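Local coordinates for protein putative efflux transporter (Bacteroides eggerthii, PDB 4L8J) that probably serves as the periplasmic membrane-fusion (adaptor) subunit of an HlyD-type efflux system, linking an inner-membrane transporter to an outer-membrane channel, at residues A[39-50]-A[61-70]; A[197-205]-A[216-226]. All coordinates share one frame; numbering follows the deposited sequence.

Contact 1: residues A[39-50]-A[61-70]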
loop_
_atom_site.group_PDB
_atom_site.type_symbol
_atom_site.label_atom_id
_atom_site.label_comp_id
_atom_site.label_asym_id
_atom_site.label_seq_id
_atom_site.Cartn_x
_atom_site.Cartn_y
_atom_site.Cartn_z
ATOM N N PHE A 39 43.162 -52.679 -14.818
ATOM C CA PHE A 39 44.626 -52.663 -14.788
ATOM C C PHE A 39 45.153 -52.205 -16.166
ATOM O O PHE A 39 44.467 -52.389 -17.183
ATOM C CB PHE A 39 45.189 -54.062 -14.438
ATOM C CG PHE A 39 45.093 -54.472 -12.987
ATOM C CD1 PHE A 39 46.114 -54.174 -12.093
ATOM C CD2 PHE A 39 44.003 -55.197 -12.526
ATOM C CE1 PHE A 39 46.038 -54.579 -10.756
ATOM C CE2 PHE A 39 43.929 -55.609 -11.187
ATOM C CZ PHE A 39 44.943 -55.283 -10.310
ATOM N N ARG A 40 46.346 -51.595 -16.201
ATOM C CA ARG A 40 46.941 -51.176 -17.470
ATOM C C ARG A 40 47.911 -52.279 -17.955
ATOM O O ARG A 40 48.522 -52.155 -19.022
ATOM C CB ARG A 40 47.637 -49.807 -17.336
ATOM C CG ARG A 40 46.661 -48.653 -17.047
ATOM C CD ARG A 40 47.389 -47.354 -16.766
ATOM N NE ARG A 40 46.482 -46.341 -16.218
ATOM C CZ ARG A 40 46.872 -45.258 -15.550
ATOM N NH1 ARG A 40 48.162 -45.034 -15.326
ATOM N NH2 ARG A 40 45.973 -44.397 -15.088
ATOM N N VAL A 41 48.048 -53.348 -17.145
ATOM C CA VAL A 41 48.904 -54.522 -17.383
ATOM C C VAL A 41 48.057 -55.774 -17.240
ATOM O O VAL A 41 46.979 -55.709 -16.663
ATOM C CB VAL A 41 50.167 -54.580 -16.473
ATOM C CG1 VAL A 41 51.194 -53.541 -16.891
ATOM C CG2 VAL A 41 49.826 -54.441 -14.992
ATOM N N SER A 42 48.544 -56.906 -17.750
ATOM C CA SER A 42 47.879 -58.203 -17.647
ATOM C C SER A 42 48.537 -59.015 -16.544
ATOM O O SER A 42 49.742 -58.876 -16.303
ATOM C CB SER A 42 47.949 -58.952 -18.977
ATOM O OG SER A 42 47.279 -58.243 -20.009
ATOM N N GLY A 43 47.752 -59.839 -15.868
ATOM C CA GLY A 43 48.294 -60.667 -14.804
ATOM C C GLY A 43 47.254 -61.374 -13.981
ATOM O O GLY A 43 46.067 -61.347 -14.311
ATOM N N GLN A 44 47.707 -62.029 -12.912
ATOM C CA GLN A 44 46.835 -62.735 -11.986
ATOM C C GLN A 44 46.577 -61.881 -10.722
ATOM O O GLN A 44 47.522 -61.566 -9.991
ATOM C CB GLN A 44 47.440 -64.107 -11.608
ATOM C CG GLN A 44 46.699 -64.807 -10.458
ATOM C CD GLN A 44 47.086 -66.251 -10.275
ATOM O OE1 GLN A 44 46.280 -67.150 -10.534
ATOM N NE2 GLN A 44 48.306 -66.510 -9.775
ATOM N N ILE A 45 45.300 -61.571 -10.436
ATOM C CA ILE A 45 44.926 -60.840 -9.211
ATOM C C ILE A 45 45.360 -61.687 -8.016
ATOM O O ILE A 45 45.127 -62.885 -8.020
ATOM C CB ILE A 45 43.405 -60.497 -9.183
ATOM C CG1 ILE A 45 43.079 -59.439 -10.267
ATOM C CG2 ILE A 45 42.959 -59.986 -7.790
ATOM C CD1 ILE A 45 41.686 -59.446 -10.736
ATOM N N ILE A 46 46.083 -61.103 -7.059
ATOM C CA ILE A 46 46.519 -61.815 -5.848
ATOM C C ILE A 46 45.950 -61.110 -4.608
ATOM O O ILE A 46 46.093 -61.597 -3.487
ATOM C CB ILE A 46 48.042 -61.971 -5.757
ATOM C CG1 ILE A 46 48.764 -60.596 -5.868
ATOM C CG2 ILE A 46 48.538 -63.037 -6.768
ATOM C CD1 ILE A 46 50.171 -60.534 -5.193
ATOM N N ASN A 47 45.355 -59.925 -4.818
ATOM C CA ASN A 47 44.740 -59.163 -3.741
ATOM C C ASN A 47 43.554 -58.380 -4.290
ATOM O O ASN A 47 43.677 -57.695 -5.297
ATOM C CB ASN A 47 45.757 -58.242 -3.049
ATOM C CG ASN A 47 45.288 -57.693 -1.719
ATOM O OD1 ASN A 47 44.238 -58.046 -1.214
ATOM N ND2 ASN A 47 46.052 -56.811 -1.116
ATOM N N LEU A 48 42.400 -58.531 -3.638
ATOM C CA LEU A 48 41.149 -57.856 -3.936
ATOM C C LEU A 48 40.595 -57.404 -2.563
ATOM O O LEU A 48 39.724 -58.048 -2.008
ATOM C CB LEU A 48 40.232 -58.834 -4.688
ATOM C CG LEU A 48 39.056 -58.260 -5.483
ATOM C CD1 LEU A 48 39.489 -57.142 -6.424
ATOM C CD2 LEU A 48 38.412 -59.344 -6.296
ATOM N N PRO A 49 41.196 -56.366 -1.940
ATOM C CA PRO A 49 40.864 -56.062 -0.540
ATOM C C PRO A 49 39.562 -55.288 -0.301
ATOM O O PRO A 49 39.219 -55.058 0.858
ATOM C CB PRO A 49 42.068 -55.226 -0.103
ATOM C CG PRO A 49 42.448 -54.467 -1.365
ATOM C CD PRO A 49 42.323 -55.522 -2.414
ATOM N N VAL A 50 38.865 -54.859 -1.376
ATOM C CA VAL A 50 37.610 -54.097 -1.274
ATOM C C VAL A 50 36.377 -54.993 -1.534
ATOM O O VAL A 50 36.480 -56.030 -2.193
ATOM C CB VAL A 50 37.618 -52.854 -2.204
ATOM C CG1 VAL A 50 38.659 -51.828 -1.730
ATOM C CG2 VAL A 50 37.870 -53.244 -3.670
ATOM N N LEU A 61 44.042 -48.823 -2.383
ATOM C CA LEU A 61 44.210 -50.036 -3.176
ATOM C C LEU A 61 42.852 -50.688 -3.489
ATOM O O LEU A 61 42.027 -50.853 -2.609
ATOM C CB LEU A 61 45.144 -51.044 -2.451
ATOM C CG LEU A 61 45.513 -52.338 -3.193
ATOM C CD1 LEU A 61 46.339 -52.058 -4.438
ATOM C CD2 LEU A 61 46.280 -53.268 -2.293
ATOM N N ILE A 62 42.625 -51.014 -4.761
ATOM C CA ILE A 62 41.417 -51.714 -5.229
ATOM C C ILE A 62 41.758 -53.169 -5.459
ATOM O O ILE A 62 41.010 -54.059 -5.058
ATOM C CB ILE A 62 40.869 -51.069 -6.546
ATOM C CG1 ILE A 62 40.439 -49.596 -6.333
ATOM C CG2 ILE A 62 39.724 -51.946 -7.139
ATOM C CD1 ILE A 62 39.228 -49.427 -5.426
ATOM N N ALA A 63 42.890 -53.407 -6.147
ATOM C CA ALA A 63 43.325 -54.755 -6.499
ATOM C C ALA A 63 44.790 -54.753 -6.853
ATOM O O ALA A 63 45.324 -53.712 -7.215
ATOM C CB ALA A 63 42.502 -55.296 -7.673
ATOM N N ALA A 64 45.447 -55.910 -6.731
ATOM C CA ALA A 64 46.853 -56.042 -7.123
ATOM C C ALA A 64 47.056 -57.336 -7.864
ATOM O O ALA A 64 46.444 -58.343 -7.509
ATOM C CB ALA A 64 47.771 -55.991 -5.905
ATOM N N ILE A 65 47.904 -57.314 -8.908
ATOM C CA ILE A 65 48.269 -58.533 -9.654
ATOM C C ILE A 65 49.629 -58.994 -9.138
ATOM O O ILE A 65 50.362 -58.181 -8.557
ATOM C CB ILE A 65 48.241 -58.382 -11.209
ATOM C CG1 ILE A 65 49.233 -57.326 -11.710
ATOM C CG2 ILE A 65 46.825 -58.134 -11.746
ATOM C CD1 ILE A 65 49.898 -57.658 -13.043
ATOM N N ASP A 66 49.957 -60.304 -9.325
ATOM C CA ASP A 66 51.235 -60.908 -8.951
ATOM C C ASP A 66 52.348 -60.170 -9.728
ATOM O O ASP A 66 52.338 -60.200 -10.962
ATOM C CB ASP A 66 51.223 -62.418 -9.270
ATOM C CG ASP A 66 52.400 -63.234 -8.768
ATOM O OD1 ASP A 66 53.359 -62.635 -8.219
ATOM O OD2 ASP A 66 52.346 -64.477 -8.882
ATOM N N PRO A 67 53.234 -59.442 -9.006
ATOM C CA PRO A 67 54.252 -58.629 -9.683
ATOM C C PRO A 67 55.493 -59.396 -10.127
ATOM O O PRO A 67 56.395 -58.774 -10.678
ATOM C CB PRO A 67 54.625 -57.606 -8.605
ATOM C CG PRO A 67 54.466 -58.345 -7.319
ATOM C CD PRO A 67 53.315 -59.289 -7.533
ATOM N N ARG A 68 55.548 -60.723 -9.872
ATOM C CA ARG A 68 56.694 -61.589 -10.129
ATOM C C ARG A 68 57.371 -61.366 -11.493
ATOM O O ARG A 68 58.549 -61.010 -11.498
ATOM C CB ARG A 68 56.330 -63.080 -9.958
ATOM N N ASP A 69 56.651 -61.583 -12.622
ATOM C CA ASP A 69 57.182 -61.483 -13.989
ATOM C C ASP A 69 57.618 -60.067 -14.345
ATOM O O ASP A 69 58.731 -59.888 -14.820
ATOM C CB ASP A 69 56.163 -61.991 -15.022
ATOM C CG ASP A 69 55.849 -63.474 -14.903
ATOM O OD1 ASP A 69 56.673 -64.215 -14.310
ATOM O OD2 ASP A 69 54.785 -63.895 -15.409
ATOM N N ILE A 70 56.776 -59.071 -14.046
ATOM C CA ILE A 70 57.059 -57.663 -14.296
ATOM C C ILE A 70 58.299 -57.241 -13.486
ATOM O O ILE A 70 59.151 -56.530 -14.019
ATOM C CB ILE A 70 55.802 -56.824 -13.986
ATOM C CG1 ILE A 70 54.741 -57.089 -15.070
ATOM C CG2 ILE A 70 56.134 -55.327 -13.887
ATOM C CD1 ILE A 70 53.253 -56.681 -14.692
#
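Ile46 N gives its hydrogen to Ala64 O at 2.8 Å, nearly straight at 168° and in the carbonyl plane, while Asn47 N sends a weak second bond to the same oxygen. Two successive residues thus face Ala64, the definition of a classic beta bulge. Ala64 N returns a bond of 2.9 Å to Asn47 O, and Asp66 N closes the pairing beyond the bulge on Gln44 O at 2.8 Å.

Outward from these bonds, Ile65 has the most surface buried of either segment. Its CG2 sits above the centre of the Phe39 ring, 3.7 Å from the centroid and 12° off the normal, a CH-pi contact, and Ala64 N lies at the ring's edge. The CG1 branch of Ile65, placed between backbone N and carbonyl carbon (chi1 61°), carries CD1 away from the ring to Val41 CG2 at 3.8 Å. Gly43 passes beside that methyl, its CA 3.8 Å from Ile65 CD1; a CB there would collide with it. Val41 CG2 also meets Ile70 CD1 tip to tip. At the far end Leu48 CD1 rests on Ala63 CB at 3.7 Å.

Ile156 of strand 155-161 touches Phe39, Ile45 and Ala63, placing this apolar layer inside the barrel-sandwich (lipoyl-like) domain. The chemistry implies a bulged antiparallel pair held by backbone bonds, with aliphatic packing continuing into the first turn of helix 68-95.

Contact 2: residues A[197-205]-A[216-226]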
loop_
_atom_site.group_PDB
_atom_site.type_symbol
_atom_site.label_atom_id
_atom_site.label_comp_id
_atom_site.label_asym_id
_atom_site.label_seq_id
_atom_site.Cartn_x
_atom_site.Cartn_y
_atom_site.Cartn_z
ATOM N N VAL A 197 17.038 -31.099 7.332
ATOM C CA VAL A 197 17.222 -30.163 6.239
ATOM C C VAL A 197 18.712 -29.911 6.035
ATOM O O VAL A 197 19.446 -29.702 7.006
ATOM C CB VAL A 197 16.415 -28.882 6.588
ATOM C CG1 VAL A 197 16.783 -27.705 5.702
ATOM C CG2 VAL A 197 14.916 -29.152 6.536
ATOM N N PHE A 198 19.161 -29.962 4.774
ATOM C CA PHE A 198 20.552 -29.738 4.423
ATOM C C PHE A 198 20.721 -28.523 3.523
ATOM O O PHE A 198 19.971 -28.361 2.563
ATOM C CB PHE A 198 21.144 -30.974 3.716
ATOM C CG PHE A 198 21.082 -32.243 4.529
ATOM C CD1 PHE A 198 22.090 -32.557 5.436
ATOM C CD2 PHE A 198 20.033 -33.148 4.361
ATOM C CE1 PHE A 198 22.039 -33.752 6.176
ATOM C CE2 PHE A 198 19.967 -34.315 5.116
ATOM C CZ PHE A 198 20.976 -34.618 6.010
ATOM N N ASN A 199 21.744 -27.710 3.795
ATOM C CA ASN A 199 22.082 -26.587 2.950
ATOM C C ASN A 199 22.631 -27.115 1.632
ATOM O O ASN A 199 23.302 -28.156 1.581
ATOM C CB ASN A 199 23.110 -25.669 3.645
ATOM C CG ASN A 199 23.502 -24.465 2.810
ATOM O OD1 ASN A 199 22.720 -23.514 2.629
ATOM N ND2 ASN A 199 24.688 -24.524 2.212
ATOM N N ALA A 200 22.339 -26.400 0.564
ATOM C CA ALA A 200 22.810 -26.773 -0.745
ATOM C C ALA A 200 23.273 -25.532 -1.436
ATOM O O ALA A 200 22.796 -24.445 -1.112
ATOM C CB ALA A 200 21.691 -27.452 -1.538
ATOM N N ARG A 201 24.199 -25.666 -2.378
ATOM C CA ARG A 201 24.648 -24.506 -3.117
ATOM C C ARG A 201 24.286 -24.645 -4.586
ATOM O O ARG A 201 24.223 -25.752 -5.114
ATOM C CB ARG A 201 26.164 -24.261 -2.937
ATOM C CG ARG A 201 27.053 -25.380 -3.465
ATOM C CD ARG A 201 28.510 -24.952 -3.569
ATOM N NE ARG A 201 29.178 -25.691 -4.645
ATOM C CZ ARG A 201 29.720 -26.891 -4.494
ATOM N NH1 ARG A 201 29.713 -27.484 -3.307
ATOM N NH2 ARG A 201 30.268 -27.514 -5.530
ATOM N N LEU A 202 24.147 -23.509 -5.269
ATOM C CA LEU A 202 23.878 -23.504 -6.690
ATOM C C LEU A 202 25.059 -24.036 -7.475
ATOM O O LEU A 202 26.175 -23.559 -7.285
ATOM C CB LEU A 202 23.563 -22.072 -7.164
ATOM C CG LEU A 202 23.259 -21.918 -8.652
ATOM C CD1 LEU A 202 21.996 -22.739 -9.063
ATOM C CD2 LEU A 202 23.092 -20.465 -9.000
ATOM N N GLU A 203 24.815 -24.968 -8.400
ATOM C CA GLU A 203 25.883 -25.381 -9.276
ATOM C C GLU A 203 25.734 -24.607 -10.578
ATOM O O GLU A 203 26.703 -24.035 -11.073
ATOM C CB GLU A 203 25.927 -26.894 -9.521
ATOM C CG GLU A 203 27.108 -27.229 -10.434
ATOM C CD GLU A 203 27.380 -28.678 -10.778
ATOM O OE1 GLU A 203 26.457 -29.361 -11.275
ATOM O OE2 GLU A 203 28.549 -29.105 -10.629
ATOM N N GLU A 204 24.503 -24.578 -11.124
ATOM C CA GLU A 204 24.187 -23.906 -12.382
ATOM C C GLU A 204 22.696 -24.006 -12.700
ATOM O O GLU A 204 22.007 -24.838 -12.133
ATOM C CB GLU A 204 24.975 -24.527 -13.551
ATOM C CG GLU A 204 24.592 -25.985 -13.780
ATOM C CD GLU A 204 25.516 -26.790 -14.660
ATOM O OE1 GLU A 204 26.753 -26.617 -14.551
ATOM O OE2 GLU A 204 25.002 -27.638 -15.422
ATOM N N TYR A 205 22.217 -23.171 -13.613
ATOM C CA TYR A 205 20.851 -23.276 -14.125
ATOM C C TYR A 205 20.854 -22.818 -15.562
ATOM O O TYR A 205 21.631 -21.917 -15.907
ATOM C CB TYR A 205 19.779 -22.568 -13.268
ATOM C CG TYR A 205 19.873 -21.062 -13.111
ATOM C CD1 TYR A 205 19.321 -20.206 -14.064
ATOM C CD2 TYR A 205 20.368 -20.497 -11.937
ATOM C CE1 TYR A 205 19.344 -18.816 -13.893
ATOM C CE2 TYR A 205 20.361 -19.114 -11.736
ATOM C CZ TYR A 205 19.867 -18.275 -12.725
ATOM O OH TYR A 205 19.885 -16.919 -12.521
ATOM N N PRO A 216 15.760 -25.466 -15.798
ATOM C CA PRO A 216 16.449 -26.600 -15.137
ATOM C C PRO A 216 17.585 -26.056 -14.262
ATOM O O PRO A 216 18.395 -25.211 -14.702
ATOM C CB PRO A 216 16.971 -27.473 -16.301
ATOM C CG PRO A 216 16.513 -26.799 -17.593
ATOM C CD PRO A 216 16.061 -25.397 -17.245
ATOM N N VAL A 217 17.578 -26.471 -12.999
ATOM C CA VAL A 217 18.532 -26.034 -11.982
ATOM C C VAL A 217 19.272 -27.252 -11.445
ATOM O O VAL A 217 18.648 -28.265 -11.157
ATOM C CB VAL A 217 17.833 -25.275 -10.808
ATOM C CG1 VAL A 217 18.869 -24.745 -9.804
ATOM C CG2 VAL A 217 16.944 -24.120 -11.294
ATOM N N THR A 218 20.573 -27.113 -11.207
ATOM C CA THR A 218 21.368 -28.132 -10.528
ATOM C C THR A 218 21.933 -27.509 -9.262
ATOM O O THR A 218 22.483 -26.415 -9.304
ATOM C CB THR A 218 22.455 -28.746 -11.430
ATOM O OG1 THR A 218 21.816 -29.267 -12.585
ATOM C CG2 THR A 218 23.164 -29.907 -10.750
ATOM N N ILE A 219 21.772 -28.202 -8.132
ATOM C CA ILE A 219 22.298 -27.765 -6.858
ATOM C C ILE A 219 23.170 -28.906 -6.301
ATOM O O ILE A 219 23.020 -30.050 -6.731
ATOM C CB ILE A 219 21.203 -27.304 -5.859
ATOM C CG1 ILE A 219 20.192 -28.449 -5.541
ATOM C CG2 ILE A 219 20.497 -26.023 -6.341
ATOM C CD1 ILE A 219 19.228 -28.134 -4.340
ATOM N N ILE A 220 24.087 -28.585 -5.369
ATOM C CA ILE A 220 24.962 -29.570 -4.725
ATOM C C ILE A 220 24.845 -29.416 -3.210
ATOM O O ILE A 220 24.837 -28.294 -2.693
ATOM C CB ILE A 220 26.430 -29.470 -5.213
ATOM C CG1 ILE A 220 26.520 -29.714 -6.720
ATOM C CG2 ILE A 220 27.354 -30.467 -4.459
ATOM C CD1 ILE A 220 27.786 -29.174 -7.326
ATOM N N ILE A 221 24.727 -30.543 -2.503
ATOM C CA ILE A 221 24.671 -30.533 -1.037
ATOM C C ILE A 221 26.009 -29.998 -0.515
ATOM O O ILE A 221 27.090 -30.437 -0.957
ATOM C CB ILE A 221 24.321 -31.934 -0.466
ATOM C CG1 ILE A 221 22.923 -32.417 -0.968
ATOM C CG2 ILE A 221 24.415 -31.942 1.072
ATOM C CD1 ILE A 221 21.705 -31.698 -0.366
ATOM N N ASP A 222 25.914 -28.985 0.354
ATOM C CA ASP A 222 27.041 -28.281 0.938
ATOM C C ASP A 222 26.727 -28.057 2.399
ATOM O O ASP A 222 26.290 -26.972 2.805
ATOM C CB ASP A 222 27.270 -26.967 0.181
ATOM C CG ASP A 222 28.586 -26.293 0.492
ATOM O OD1 ASP A 222 29.344 -26.829 1.333
ATOM O OD2 ASP A 222 28.871 -25.240 -0.122
ATOM N N ASP A 223 26.853 -29.131 3.173
ATOM C CA ASP A 223 26.492 -29.140 4.578
ATOM C C ASP A 223 27.330 -30.175 5.317
ATOM O O ASP A 223 27.346 -31.342 4.920
ATOM C CB ASP A 223 24.979 -29.444 4.728
ATOM C CG ASP A 223 24.390 -29.072 6.066
ATOM O OD1 ASP A 223 24.996 -29.428 7.102
ATOM O OD2 ASP A 223 23.287 -28.488 6.086
ATOM N N ALA A 224 28.009 -29.747 6.396
ATOM C CA ALA A 224 28.864 -30.613 7.220
ATOM C C ALA A 224 28.075 -31.803 7.813
ATOM O O ALA A 224 28.623 -32.906 7.894
ATOM C CB ALA A 224 29.501 -29.801 8.342
ATOM N N ALA A 225 26.777 -31.580 8.175
ATOM C CA ALA A 225 25.905 -32.614 8.749
ATOM C C ALA A 225 25.537 -33.714 7.738
ATOM O O ALA A 225 25.054 -34.773 8.158
ATOM C CB ALA A 225 24.641 -31.989 9.310
ATOM N N PHE A 226 25.776 -33.485 6.426
ATOM C CA PHE A 226 25.453 -34.483 5.412
ATOM C C PHE A 226 26.503 -35.581 5.385
ATOM O O PHE A 226 27.469 -35.525 4.617
ATOM C CB PHE A 226 25.259 -33.870 4.008
ATOM C CG PHE A 226 24.648 -34.861 3.040
ATOM C CD1 PHE A 226 23.352 -35.329 3.223
ATOM C CD2 PHE A 226 25.373 -35.333 1.955
ATOM C CE1 PHE A 226 22.793 -36.255 2.342
ATOM C CE2 PHE A 226 24.811 -36.249 1.065
ATOM C CZ PHE A 226 23.525 -36.712 1.271
HETATM O O HOH W 1 29.768 -29.369 -1.581
#
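Phe198, Ile220 and Arg201 lose the most surface here. The Phe198 ring receives the edge of Phe226, whose CD1 stands over its centre: centroids are 5.0 Å apart and planes at 82°, a T-shaped pair. Tyr231 makes a further edge-to-face pair with Phe198.

Arg201 and Ile220 form a hydrogen-bonded antiparallel pair, Arg201 N reaching Ile220 O at 2.7 Å, and their side chains run alongside in the same direction. Arg201 is extended from CG to NE, laying one guanidinium face over Ile220 CB, which sits toward the rim of the group, with Arg201 NH2 3.5 Å from Ile220 CD1. That methyl also meets the carboxylate end of Glu203, whose OE1 is salt-bridged to Arg166. Asp222 crosses the arginine with its carboxylate perpendicular to the guanidinium; the salt bridge from Arg201 NH1 to Asp222 OD2 is long, at 4.0 Å. A water bridges Arg201 NH1, weakly, to Ile221 O. Farther along, Glu203 N and Glu204 N converge on Thr218 O from one face of its plane, a classic beta bulge.

Beyond the paired strands, Asp223 OD2 takes Asn199 N on its anti lone pair at 2.9 Å and 171°, while OD1 accepts Ala225 N in an Asx turn. An alanine in place of Asp223 is likely to leave both amides without these acceptors and the 223-226 turn less firmly fixed beside Phe198. Asn199 ND2 adds a bond to Asp222 O at 3.0 Å, while Asn199 OD1 accepts from Lys187 NZ. The chemistry implies a barrel hairpin whose departing chain is secured by an aspartate and an aromatic pair, with charged chains lying over Ile220.

Overall arrangement
Contact 1 closes before contact 2 opens along the chain, and their centres lie 39 Å apart, with nearest atoms about 21 Å apart, so neither touches the other. The centre of contact 1 lies about 35 Å from the centre of the chain, where the four-stranded sheet holding 43-47 and 61-65 leads into helix 68-95. Contact 2, its centre about 4 Å from the chain centre, joins neighbouring strands of the closed six-stranded barrel. Both are bulged antiparallel pairs, but in separate modules of an elongated chain (radius of gyration 38 Å), consistent with the adaptor architecture of HlyD-family proteins. A glycerol, probably from crystallisation, lies about 5 Å from the Leu48 side chain in contact 1.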